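Local coordinates for protein endo-1,4-beta-mannanase (Eisenia fetida, PDB 5Y6T) that probably hydrolyses internal beta-1,4-mannosidic bonds of mannan chains as a family 5 glycoside hydrolase, and is probably adapted to work in the cold, at residues A30-G35 with G48-D53; S97-F102 with S151-K156; A213-A218 with V222-G227. One frame throughout, in Å; residues are numbered along the deposited sequence. Where two conformers were deposited one is given.

Interaction 1 of 3, residues A30-G35 with G48-D53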
loop_
_atom_site.group_PDB
_atom_site.type_symbol
_atom_site.label_atom_id
_atom_site.label_comp_id
_atom_site.label_asym_id
_atom_site.label_seq_id
_atom_site.Cartn_x
_atom_site.Cartn_y
_atom_site.Cartn_z
ATOM N N ALA A 30 -5.115 -1.317 9.790
ATOM C CA ALA A 30 -4.040 -1.895 8.952
ATOM C C ALA A 30 -3.439 -3.184 9.551
ATOM O O ALA A 30 -2.669 -3.898 8.906
ATOM C CB ALA A 30 -2.966 -0.897 8.702
ATOM N N TRP A 31 -3.855 -3.497 10.760
ATOM C CA TRP A 31 -3.457 -4.675 11.497
ATOM C C TRP A 31 -4.458 -4.953 12.598
ATOM O O TRP A 31 -5.301 -4.145 12.866
ATOM C CB TRP A 31 -2.096 -4.551 12.167
ATOM C CG TRP A 31 -2.001 -3.365 13.133
ATOM C CD1 TRP A 31 -2.431 -3.308 14.426
ATOM C CD2 TRP A 31 -1.544 -2.067 12.801
ATOM N NE1 TRP A 31 -2.198 -2.050 14.936
ATOM C CE2 TRP A 31 -1.669 -1.258 13.954
ATOM C CE3 TRP A 31 -1.057 -1.486 11.616
ATOM C CZ2 TRP A 31 -1.235 0.102 13.987
ATOM C CZ3 TRP A 31 -0.640 -0.140 11.650
ATOM C CH2 TRP A 31 -0.775 0.643 12.797
ATOM N N GLN A 32 -4.360 -6.146 13.167
ATOM C CA GLN A 32 -5.040 -6.465 14.456
ATOM C C GLN A 32 -3.973 -6.503 15.536
ATOM O O GLN A 32 -3.983 -5.681 16.472
ATOM C CB GLN A 32 -5.788 -7.785 14.355
ATOM C CG GLN A 32 -6.488 -8.272 15.632
ATOM C CD GLN A 32 -7.591 -7.348 16.112
ATOM O OE1 GLN A 32 -8.110 -6.516 15.379
ATOM N NE2 GLN A 32 -7.930 -7.481 17.381
ATOM N N ASN A 33 -3.057 -7.456 15.422
ATOM C CA ASN A 33 -1.855 -7.447 16.236
ATOM C C ASN A 33 -0.667 -7.023 15.347
ATOM O O ASN A 33 -0.182 -7.838 14.577
ATOM C CB ASN A 33 -1.601 -8.824 16.799
ATOM C CG ASN A 33 -2.646 -9.232 17.847
ATOM O OD1 ASN A 33 -3.501 -8.418 18.239
ATOM N ND2 ASN A 33 -2.616 -10.516 18.245
ATOM N N TYR A 34 -0.237 -5.765 15.459
ATOM C CA TYR A 34 0.764 -5.217 14.556
ATOM C C TYR A 34 1.984 -6.096 14.351
ATOM O O TYR A 34 2.700 -6.451 15.314
ATOM C CB TYR A 34 1.188 -3.864 15.120
ATOM C CG TYR A 34 2.262 -3.163 14.377
ATOM C CD1 TYR A 34 1.971 -2.273 13.325
ATOM C CD2 TYR A 34 3.563 -3.281 14.774
ATOM C CE1 TYR A 34 3.010 -1.588 12.688
ATOM C CE2 TYR A 34 4.583 -2.590 14.133
ATOM C CZ TYR A 34 4.285 -1.738 13.109
ATOM O OH TYR A 34 5.339 -1.062 12.484
ATOM N N GLY A 35 2.261 -6.434 13.088
ATOM C CA GLY A 35 3.389 -7.229 12.668
ATOM C C GLY A 35 3.286 -8.683 13.072
ATOM O O GLY A 35 4.164 -9.449 12.749
ATOM N N GLY A 48 -7.147 -14.552 13.397
ATOM C CA GLY A 48 -7.968 -14.821 12.198
ATOM C C GLY A 48 -9.436 -14.430 12.336
ATOM O O GLY A 48 -10.012 -13.820 11.467
ATOM N N ASN A 49 -10.057 -14.710 13.470
ATOM C CA ASN A 49 -11.434 -14.307 13.605
ATOM C C ASN A 49 -11.675 -12.767 13.584
ATOM O O ASN A 49 -12.619 -12.265 12.919
ATOM C CB ASN A 49 -12.051 -14.916 14.898
ATOM C CG ASN A 49 -12.267 -16.416 14.803
ATOM O OD1 ASN A 49 -12.610 -16.988 13.739
ATOM N ND2 ASN A 49 -12.071 -17.073 15.923
ATOM N N ALA A 50 -10.819 -12.019 14.260
ATOM C CA ALA A 50 -10.885 -10.577 14.226
ATOM C C ALA A 50 -10.665 -10.068 12.789
ATOM O O ALA A 50 -11.395 -9.242 12.355
ATOM C CB ALA A 50 -9.884 -9.953 15.196
ATOM N N LEU A 51 -9.718 -10.639 12.076
ATOM C CA LEU A 51 -9.342 -10.199 10.719
ATOM C C LEU A 51 -10.480 -10.490 9.747
ATOM O O LEU A 51 -10.856 -9.651 8.929
ATOM C CB LEU A 51 -8.036 -10.801 10.274
ATOM C CG LEU A 51 -6.766 -10.256 11.010
ATOM C CD1 LEU A 51 -5.517 -11.093 10.811
ATOM C CD2 LEU A 51 -6.461 -8.825 10.667
ATOM N N GLU A 52 -11.080 -11.661 9.866
ATOM C CA GLU A 52 -12.200 -12.010 8.998
ATOM C C GLU A 52 -13.438 -11.171 9.275
ATOM O O GLU A 52 -14.150 -10.861 8.352
ATOM C CB GLU A 52 -12.490 -13.516 9.092
ATOM C CG GLU A 52 -11.301 -14.340 8.608
ATOM C CD GLU A 52 -11.426 -15.879 8.769
ATOM O OE1 GLU A 52 -12.497 -16.369 9.177
ATOM O OE2 GLU A 52 -10.452 -16.594 8.423
ATOM N N ASP A 53 -13.670 -10.811 10.541
ATOM C CA ASP A 53 -14.726 -9.937 10.921
ATOM C C ASP A 53 -14.506 -8.561 10.241
ATOM O O ASP A 53 -15.475 -7.945 9.808
ATOM C CB ASP A 53 -14.794 -9.836 12.450
ATOM C CG ASP A 53 -15.953 -9.022 12.956
ATOM O OD1 ASP A 53 -17.099 -9.377 12.690
ATOM O OD2 ASP A 53 -15.691 -7.997 13.581
#
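Q32 lays its side-chain amide against the methyl of A50. The methyl carbon CB of A50 sits over the flat of the amide, almost straight above Q32 CD at 3.6 Å. It therefore lies about equally far from Q32 OE1 (3.9 Å) and Q32 NE2 (3.8 Å). Q32 CG, also 3.8 Å from A50 CB, extends the same overlap. The torsions explain the approach. Q32 CG stands anti to the backbone N (chi1 177°), and the chain then bends at chi2 (63°), which turns the amide broadside to the helix. The polar end is not idle: Q32 OE1 is hydrogen-bonded to Y54 OH, one turn further along the same helix. This bond probably fixes the rotation of the amide.

In the barrel of the GH5 family, this contact ties the loop after strand 20-28 back onto the helix that follows it, 42-60. L51 provides the second point. Its methyl CD2 meets Q32 CB, at the root of the glutamine chain, at 3.9 Å. L51 is buried. It also packs on I68 of strand 65-72 and F102 of helix 95-108, in the layer between the barrel strands and the outer helices. D37 holds the loop backbone from within, taking the N-H groups of Q32 and N33 on its two carboxylate oxygens.

Interaction 2 of 3, residues S97-F102 with S151-K156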
loop_
_atom_site.group_PDB
_atom_site.type_symbol
_atom_site.label_atom_id
_atom_site.label_comp_id
_atom_site.label_asym_id
_atom_site.label_seq_id
_atom_site.Cartn_x
_atom_site.Cartn_y
_atom_site.Cartn_z
ATOM N N SER A 97 -0.419 -19.897 4.162
ATOM C CA SER A 97 -1.707 -20.463 4.458
ATOM C C SER A 97 -2.597 -19.504 5.237
ATOM O O SER A 97 -3.815 -19.484 5.062
ATOM C CB SER A 97 -1.574 -21.863 5.156
ATOM O OG SER A 97 -0.827 -21.851 6.316
ATOM N N ASP A 98 -2.005 -18.699 6.120
ATOM C CA ASP A 98 -2.767 -17.727 6.877
ATOM C C ASP A 98 -3.376 -16.700 5.914
ATOM O O ASP A 98 -4.549 -16.406 5.962
ATOM C CB ASP A 98 -1.922 -16.999 7.922
ATOM C CG ASP A 98 -1.380 -17.911 9.027
ATOM O OD1 ASP A 98 -1.963 -18.996 9.190
ATOM O OD2 ASP A 98 -0.398 -17.509 9.731
ATOM N N LEU A 99 -2.531 -16.119 5.051
ATOM C CA LEU A 99 -3.043 -15.180 4.070
ATOM C C LEU A 99 -4.078 -15.818 3.108
ATOM O O LEU A 99 -5.008 -15.158 2.663
ATOM C CB LEU A 99 -1.903 -14.598 3.251
ATOM C CG LEU A 99 -1.063 -13.571 3.952
ATOM C CD1 LEU A 99 0.285 -13.412 3.286
ATOM C CD2 LEU A 99 -1.814 -12.236 4.033
ATOM N N ALA A 100 -3.832 -17.079 2.739
ATOM C CA ALA A 100 -4.763 -17.869 1.939
ATOM C C ALA A 100 -6.136 -17.882 2.559
ATOM O O ALA A 100 -7.079 -17.675 1.859
ATOM C CB ALA A 100 -4.227 -19.302 1.589
ATOM N N GLN A 101 -6.224 -18.202 3.840
ATOM C CA GLN A 101 -7.501 -18.256 4.569
ATOM C C GLN A 101 -8.174 -16.869 4.500
ATOM O O GLN A 101 -9.366 -16.735 4.183
ATOM C CB GLN A 101 -7.269 -18.614 6.017
ATOM C CG GLN A 101 -6.896 -20.057 6.344
ATOM C CD GLN A 101 -6.942 -20.298 7.849
ATOM O OE1 GLN A 101 -7.996 -20.154 8.479
ATOM N NE2 GLN A 101 -5.758 -20.478 8.455
ATOM N N PHE A 102 -7.364 -15.840 4.712
ATOM C CA PHE A 102 -7.874 -14.446 4.743
ATOM C C PHE A 102 -8.439 -14.076 3.350
ATOM O O PHE A 102 -9.562 -13.607 3.217
ATOM C CB PHE A 102 -6.736 -13.522 5.152
ATOM C CG PHE A 102 -7.140 -12.078 5.294
ATOM C CD1 PHE A 102 -7.896 -11.678 6.387
ATOM C CD2 PHE A 102 -6.633 -11.131 4.444
ATOM C CE1 PHE A 102 -8.242 -10.366 6.573
ATOM C CE2 PHE A 102 -6.940 -9.801 4.630
ATOM C CZ PHE A 102 -7.724 -9.399 5.712
ATOM N N SER A 151 3.887 -16.690 -5.434
ATOM C CA SER A 151 3.500 -17.752 -6.408
ATOM C C SER A 151 2.313 -18.583 -5.911
ATOM O O SER A 151 1.363 -18.877 -6.585
ATOM C CB SER A 151 4.741 -18.672 -6.651
ATOM O OG SER A 151 4.365 -19.733 -7.565
ATOM N N ALA A 152 2.379 -19.013 -4.659
ATOM C CA ALA A 152 1.359 -19.856 -4.113
ATOM C C ALA A 152 0.035 -19.089 -4.082
ATOM O O ALA A 152 -0.998 -19.727 -4.159
ATOM C CB ALA A 152 1.734 -20.287 -2.695
ATOM N N LEU A 153 0.076 -17.770 -3.819
ATOM C CA LEU A 153 -1.152 -16.965 -3.722
ATOM C C LEU A 153 -1.684 -16.400 -5.031
ATOM O O LEU A 153 -2.635 -15.586 -5.066
ATOM C CB LEU A 153 -0.982 -15.838 -2.650
ATOM C CG LEU A 153 -0.701 -16.398 -1.283
ATOM C CD1 LEU A 153 -0.427 -15.189 -0.395
ATOM C CD2 LEU A 153 -1.860 -17.185 -0.728
ATOM N N SER A 154 -0.994 -16.749 -6.122
ATOM C CA SER A 154 -1.220 -16.137 -7.457
ATOM C C SER A 154 -2.517 -16.487 -8.110
ATOM O O SER A 154 -2.834 -15.931 -9.131
ATOM C CB SER A 154 -0.079 -16.537 -8.422
ATOM O OG SER A 154 -0.081 -17.933 -8.708
ATOM N N GLY A 155 -3.244 -17.435 -7.522
ATOM C CA GLY A 155 -4.567 -17.761 -8.022
ATOM C C GLY A 155 -5.737 -17.243 -7.213
ATOM O O GLY A 155 -6.884 -17.372 -7.618
ATOM N N LYS A 156 -5.448 -16.507 -6.139
ATOM C CA LYS A 156 -6.499 -16.038 -5.253
ATOM C C LYS A 156 -7.141 -14.798 -5.915
ATOM O O LYS A 156 -6.529 -13.751 -6.093
ATOM C CB LYS A 156 -5.928 -15.679 -3.896
ATOM C CG LYS A 156 -5.311 -16.834 -3.158
ATOM C CD LYS A 156 -6.336 -17.837 -2.757
ATOM C CE LYS A 156 -5.678 -18.995 -2.028
ATOM N NZ LYS A 156 -6.686 -20.056 -1.698
#
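Segment 97-102 is part of helix 95-108. Segment 151-156 holds the last residues of helix 135-152 and a type I beta turn from L153 to K156, closed by K156 N to L153 O at 3.1 Å. The two backbones come nearest at A100 and L153, with CA atoms 6.8 Å apart. The contact joins two outer helices of the (beta/alpha)8 barrel at the turn that leads on to strand 159-163. At the helix exit S151 O accepts two bonds from S154, one from the backbone N and a shorter one from S154 OG at 2.7 Å.

L153 points at the helix and splits its two methyls between neighbouring residues. L153 CD1 rests on L99 CB at 4.0 Å, and the two leucine side chains cross at about a right angle. L153 CD2 lies 3.9 Å from A100 CB. A glycine in place of L153 would probably leave L99 and the A100 methyl without their main partner here and open a gap between the turn and helix 95-108.

From the other end of the turn, K156 bends at chi2 (-67°), which brings K156 CE to 3.9 Å from A100 CB. The ammonium group continues to a salt bridge with D104 of the same helix 95-108. The contact is thus apolar at L153 and, at K156, a methylene against a methyl with the charge paired to D104.

Interaction 3 of 3, residues A213-A218 with V222-G227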
loop_
_atom_site.group_PDB
_atom_site.type_symbol
_atom_site.label_atom_id
_atom_site.label_comp_id
_atom_site.label_asym_id
_atom_site.label_seq_id
_atom_site.Cartn_x
_atom_site.Cartn_y
_atom_site.Cartn_z
ATOM N N ALA A 213 9.896 -6.450 -8.956
ATOM C CA ALA A 213 10.239 -7.282 -10.092
ATOM C C ALA A 213 9.986 -8.753 -9.678
ATOM O O ALA A 213 9.385 -9.557 -10.435
ATOM C CB ALA A 213 11.708 -7.106 -10.433
ATOM N N ALA A 214 10.468 -9.123 -8.467
ATOM C CA ALA A 214 10.339 -10.493 -8.018
ATOM C C ALA A 214 8.873 -10.890 -7.893
ATOM O O ALA A 214 8.514 -11.996 -8.330
ATOM C CB ALA A 214 11.043 -10.738 -6.675
ATOM N N ILE A 215 8.013 -10.014 -7.320
ATOM C CA ILE A 215 6.563 -10.291 -7.270
ATOM C C ILE A 215 5.970 -10.566 -8.707
ATOM O O ILE A 215 5.200 -11.501 -8.904
ATOM C CB ILE A 215 5.822 -9.129 -6.558
ATOM C CG1 ILE A 215 6.201 -9.135 -5.073
ATOM C CG2 ILE A 215 4.359 -9.200 -6.849
ATOM C CD1 ILE A 215 5.875 -7.734 -4.459
ATOM N N LYS A 216 6.398 -9.767 -9.665
ATOM C CA LYS A 216 5.832 -9.859 -11.012
ATOM C C LYS A 216 6.368 -11.081 -11.766
ATOM O O LYS A 216 5.706 -11.594 -12.644
ATOM C CB LYS A 216 6.091 -8.531 -11.723
ATOM C CG LYS A 216 5.145 -7.484 -11.155
ATOM C CD LYS A 216 5.159 -6.237 -11.933
ATOM C CE LYS A 216 4.068 -5.356 -11.464
ATOM N NZ LYS A 216 3.965 -4.196 -12.371
ATOM N N ARG A 217 7.570 -11.510 -11.482
ATOM C CA ARG A 217 8.024 -12.819 -12.000
ATOM C C ARG A 217 7.264 -13.939 -11.407
ATOM O O ARG A 217 6.940 -14.902 -12.124
ATOM C CB ARG A 217 9.529 -12.995 -11.764
ATOM C CG ARG A 217 10.345 -12.058 -12.587
ATOM C CD ARG A 217 11.811 -12.492 -12.715
ATOM N NE ARG A 217 12.406 -11.584 -13.655
ATOM C CZ ARG A 217 12.950 -10.416 -13.325
ATOM N NH1 ARG A 217 13.043 -10.073 -12.076
ATOM N NH2 ARG A 217 13.400 -9.609 -14.273
ATOM N N ALA A 218 6.966 -13.873 -10.102
ATOM C CA ALA A 218 6.263 -14.965 -9.411
ATOM C C ALA A 218 4.796 -14.987 -9.785
ATOM O O ALA A 218 4.174 -16.055 -9.773
ATOM C CB ALA A 218 6.436 -14.805 -7.920
ATOM N N VAL A 222 -0.329 -9.914 -11.291
ATOM C CA VAL A 222 -0.736 -9.142 -10.138
ATOM C C VAL A 222 -0.284 -7.720 -10.245
ATOM O O VAL A 222 0.799 -7.411 -10.789
ATOM C CB VAL A 222 -0.289 -9.777 -8.803
ATOM C CG1 VAL A 222 1.198 -9.635 -8.628
ATOM C CG2 VAL A 222 -1.039 -9.205 -7.652
ATOM N N ILE A 223 -1.075 -6.814 -9.714
ATOM C CA ILE A 223 -0.606 -5.435 -9.654
ATOM C C ILE A 223 0.157 -5.112 -8.342
ATOM O O ILE A 223 -0.002 -5.764 -7.305
ATOM C CB ILE A 223 -1.739 -4.449 -9.908
ATOM C CG1 ILE A 223 -2.467 -4.281 -8.669
ATOM C CG2 ILE A 223 -2.642 -4.878 -11.042
ATOM C CD1 ILE A 223 -1.945 -3.102 -7.956
ATOM N N VAL A 224 1.020 -4.120 -8.414
ATOM C CA VAL A 224 1.816 -3.677 -7.283
ATOM C C VAL A 224 1.602 -2.162 -7.149
ATOM O O VAL A 224 1.436 -1.423 -8.128
ATOM C CB VAL A 224 3.289 -4.047 -7.471
ATOM C CG1 VAL A 224 4.149 -3.467 -6.370
ATOM C CG2 VAL A 224 3.406 -5.575 -7.588
ATOM N N THR A 225 1.561 -1.717 -5.901
ATOM C CA THR A 225 1.482 -0.284 -5.610
ATOM C C THR A 225 2.601 0.049 -4.574
ATOM O O THR A 225 3.377 -0.825 -4.153
ATOM C CB THR A 225 0.047 0.129 -5.192
ATOM O OG1 THR A 225 -0.026 1.585 -5.061
ATOM C CG2 THR A 225 -0.457 -0.617 -3.908
ATOM N N LEU A 226 2.624 1.318 -4.159
ATOM C CA LEU A 226 3.599 1.859 -3.223
ATOM C C LEU A 226 2.961 3.131 -2.655
ATOM O O LEU A 226 2.622 4.056 -3.388
ATOM C CB LEU A 226 4.908 2.174 -4.040
ATOM C CG LEU A 226 6.108 2.658 -3.208
ATOM C CD1 LEU A 226 5.992 3.973 -2.487
ATOM C CD2 LEU A 226 6.578 1.586 -2.261
ATOM N N GLY A 227 2.697 3.159 -1.355
ATOM C CA GLY A 227 1.982 4.203 -0.678
ATOM C C GLY A 227 2.945 5.255 -0.125
ATOM O O GLY A 227 3.571 5.045 0.924
#
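Helix 201-218 and strand 223-228 are consecutive elements of the barrel, and this contact closes the short connection between them. I215, on the last turn of the helix, points inward at the strand. Its branch methyl CG2 stands anti to the backbone N and reaches between two valines. I215 CG2 is 3.7 Å from V222 CG1 and 3.8 Å from V224 CG2. The isoleucine crosses both valines obliquely. V222 and V224 are two residues apart, so their side chains can meet the same helix residue, while I223 between them points away.

The wider setting is a beta-alpha-beta crossover of the (beta/alpha)8 fold. Strand 159-163 leads to the helix, the helix packs on the outside of the barrel, and strand 223-228 lies parallel beside strand 159-163. W162 of that neighbouring strand touches both I215 and V222.

K216 supplies the edge of the contact. Its chain is extended beyond CG and runs past the strand. K216 CE comes to 3.9 Å from V224 CG2, and to the same distance from V222 O, a packing approach of a methylene to a carbonyl oxygen. The terminal NZ finds its partners further on, in a hydrogen bond to V259 O and a salt bridge to D261. The same carboxylate oxygen of D261, OD2, accepts the backbone N-H of V224.

How the interactions relate
The three contacts follow one another along the chain and join neighbouring barrel elements. Interactions 1 and 2 have centres 16 Å apart and touch where L51 O meets F102 CE1 at 3.6 Å. Interactions 2 and 3, centres 15 Å apart, meet between S151 N and A218 CB at 4.0 Å. Interactions 1 and 3 stay about 12 Å apart at their nearest atoms. Helices 42-60, 95-108, 135-152 and 201-218 thus form one run outside the barrel. In GH5 barrels the active site lies at the C-terminal ends of the strands. The loop of interaction 1 leaves strand 20-28 at that end, whereas turn 153-156 leads into strand 159-163 and interaction 3 packs the beginning of strand 223-228.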